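Local coordinates for protein 2-oxo-1,2-dihydroquinoline 8-monooxygenase, oxygenase component (Pseudomonas putida, PDB 1Z02) that probably acts as a Rieske-type monooxygenase, the oxygenase component that hydroxylates 2-oxo-1,2-dihydroquinoline at its 8-position using a [2Fe-2S] cluster and a mononuclear iron, at residues L169-P174 with E178-P183. Numbering follows the deposited sequence.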
loop_
_atom_site.group_PDB
_atom_site.type_symbol
_atom_site.label_atom_id
_atom_site.label_comp_id
_atom_site.label_asym_id
_atom_site.label_seq_id
_atom_site.Cartn_x
_atom_site.Cartn_y
_atom_site.Cartn_z
ATOM N N LEU A 169 32.976 14.472 -5.409
ATOM C CA LEU A 169 33.590 13.603 -4.409
ATOM C C LEU A 169 34.176 14.506 -3.330
ATOM O O LEU A 169 34.539 15.649 -3.607
ATOM C CB LEU A 169 34.680 12.756 -5.066
ATOM C CG LEU A 169 34.485 11.233 -5.066
ATOM C CD1 LEU A 169 33.077 10.862 -5.287
ATOM C CD2 LEU A 169 35.381 10.594 -6.066
ATOM N N PRO A 170 34.271 14.015 -2.084
ATOM C CA PRO A 170 34.823 14.836 -0.993
ATOM C C PRO A 170 36.192 15.454 -1.293
ATOM O O PRO A 170 36.890 15.013 -2.213
ATOM C CB PRO A 170 34.881 13.860 0.179
ATOM C CG PRO A 170 33.704 12.956 -0.092
ATOM C CD PRO A 170 33.820 12.705 -1.584
ATOM N N PHE A 171 36.558 16.470 -0.511
ATOM C CA PHE A 171 37.841 17.163 -0.659
ATOM C C PHE A 171 38.974 16.162 -0.474
ATOM O O PHE A 171 38.895 15.299 0.395
ATOM C CB PHE A 171 37.979 18.278 0.386
ATOM C CG PHE A 171 36.804 19.213 0.437
ATOM C CD1 PHE A 171 35.853 19.098 1.448
ATOM C CD2 PHE A 171 36.636 20.195 -0.537
ATOM C CE1 PHE A 171 34.747 19.943 1.489
ATOM C CE2 PHE A 171 35.529 21.047 -0.505
ATOM C CZ PHE A 171 34.585 20.919 0.510
ATOM N N ARG A 172 40.025 16.281 -1.284
ATOM C CA ARG A 172 41.160 15.362 -1.213
ATOM C C ARG A 172 42.334 15.911 -0.418
ATOM O O ARG A 172 42.580 17.115 -0.421
ATOM C CB ARG A 172 41.649 15.007 -2.623
ATOM C CG ARG A 172 40.571 14.445 -3.524
ATOM C CD ARG A 172 41.086 14.159 -4.922
ATOM N NE ARG A 172 42.087 13.096 -4.944
ATOM C CZ ARG A 172 42.566 12.545 -6.056
ATOM N NH1 ARG A 172 43.478 11.582 -5.984
ATOM N NH2 ARG A 172 42.129 12.952 -7.245
ATOM N N PHE A 173 43.043 15.008 0.259
ATOM C CA PHE A 173 44.235 15.330 1.046
ATOM C C PHE A 173 45.335 14.392 0.549
ATOM O O PHE A 173 45.045 13.285 0.097
ATOM C CB PHE A 173 44.005 15.086 2.540
ATOM C CG PHE A 173 42.956 15.974 3.141
ATOM C CD1 PHE A 173 41.616 15.591 3.147
ATOM C CD2 PHE A 173 43.300 17.209 3.678
ATOM C CE1 PHE A 173 40.639 16.429 3.671
ATOM C CE2 PHE A 173 42.327 18.054 4.203
ATOM C CZ PHE A 173 40.996 17.662 4.201
ATOM N N PRO A 174 46.608 14.803 0.653
ATOM C CA PRO A 174 47.116 16.065 1.195
ATOM C C PRO A 174 46.885 17.307 0.330
ATOM O O PRO A 174 47.180 18.421 0.761
ATOM C CB PRO A 174 48.598 15.768 1.388
ATOM C CG PRO A 174 48.894 14.917 0.212
ATOM C CD PRO A 174 47.725 13.960 0.185
ATOM N N GLU A 178 46.661 22.157 3.329
ATOM C CA GLU A 178 46.950 23.546 3.698
ATOM C C GLU A 178 45.653 24.305 3.968
ATOM O O GLU A 178 45.535 25.035 4.957
ATOM C CB GLU A 178 47.737 24.229 2.585
ATOM N N GLN A 179 44.682 24.117 3.079
ATOM C CA GLN A 179 43.375 24.763 3.190
ATOM C C GLN A 179 42.608 24.280 4.423
ATOM O O GLN A 179 41.951 25.073 5.097
ATOM C CB GLN A 179 42.545 24.488 1.928
ATOM C CG GLN A 179 41.187 25.177 1.916
ATOM C CD GLN A 179 40.410 24.928 0.634
ATOM O OE1 GLN A 179 39.317 25.462 0.447
ATOM N NE2 GLN A 179 40.970 24.115 -0.252
ATOM N N PHE A 180 42.688 22.983 4.711
ATOM C CA PHE A 180 42.008 22.418 5.873
ATOM C C PHE A 180 43.033 21.693 6.736
ATOM O O PHE A 180 43.114 20.465 6.725
ATOM C CB PHE A 180 40.922 21.436 5.433
ATOM C CG PHE A 180 39.973 21.999 4.412
ATOM C CD1 PHE A 180 39.940 21.480 3.117
ATOM C CD2 PHE A 180 39.104 23.034 4.745
ATOM C CE1 PHE A 180 39.059 21.988 2.167
ATOM C CE2 PHE A 180 38.217 23.549 3.805
ATOM C CZ PHE A 180 38.193 23.023 2.512
ATOM N N PRO A 181 43.832 22.451 7.501
ATOM C CA PRO A 181 44.864 21.888 8.377
ATOM C C PRO A 181 44.361 20.787 9.313
ATOM O O PRO A 181 43.297 20.911 9.920
ATOM C CB PRO A 181 45.366 23.115 9.134
ATOM C CG PRO A 181 45.215 24.212 8.116
ATOM C CD PRO A 181 43.833 23.923 7.573
ATOM N N HIS A 182 45.141 19.713 9.418
ATOM C CA HIS A 182 44.797 18.584 10.275
ATOM C C HIS A 182 46.043 18.046 10.986
ATOM O O HIS A 182 46.563 16.980 10.651
ATOM C CB HIS A 182 44.127 17.486 9.441
ATOM C CG HIS A 182 44.912 17.076 8.233
ATOM N ND1 HIS A 182 45.820 16.041 8.251
ATOM C CD2 HIS A 182 44.936 17.576 6.974
ATOM C CE1 HIS A 182 46.372 15.920 7.056
ATOM N NE2 HIS A 182 45.853 16.839 6.264
ATOM N N PRO A 183 46.536 18.789 11.990
ATOM C CA PRO A 183 47.725 18.390 12.750
ATOM C C PRO A 183 47.557 17.156 13.642
ATOM O O PRO A 183 48.534 16.480 13.959
ATOM C CB PRO A 183 48.040 19.643 13.560
ATOM C CG PRO A 183 46.675 20.204 13.830
ATOM C CD PRO A 183 46.012 20.079 12.479
HETATM O O HOH W 1 47.968 21.644 0.492
#
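The ring of F173 reaches across to both F180 and H182, while the neighbouring F171 takes the edge of F180. F180 points its CE1 edge at one face of F171, offset toward the rim, with CE1 4.0 Å from CG of F171; the two rings form an edge-to-face pair with planes inclined at 51°. F173 turns its own rim to the base of F180: its CE2 lies 3.9 Å from CB of F180, which sits in the plane of the F173 ring, and 3.6 Å from the carbonyl O of F180, also near that plane. On the H182 side, CD2 of F173 comes within 3.7 Å of NE2 of H182, and the rings meet obliquely with planes almost perpendicular (87°). A chi1 of 53°, which tucks CG of H182 between the backbone N and the carbonyl carbon, brings the CD2–NE2 side of the imidazole to F173. Both ring nitrogens are held, ND1 donating a hydrogen bond to W185 O and NE2 sharing one with S177 OG. Replacing F173 with an alanine is likely to leave a gap between F180 and H182, both losing their aromatic neighbour. A water accepts from the N of E178 and donates weakly to the O of P174, bridging the two backbones. Further out, R293 hydrogen-bonds to the carbonyl oxygens of F180 (through NH1) and P181 (through NH2), and V253, V297 and M303 pack against the aromatic side chains. The arrangement is a turn of the long loop between strands 147-152 and 196-206, laid by its phenylalanines on the antiparallel sheet of the Bet v 1-like catalytic domain, away from both metal centres.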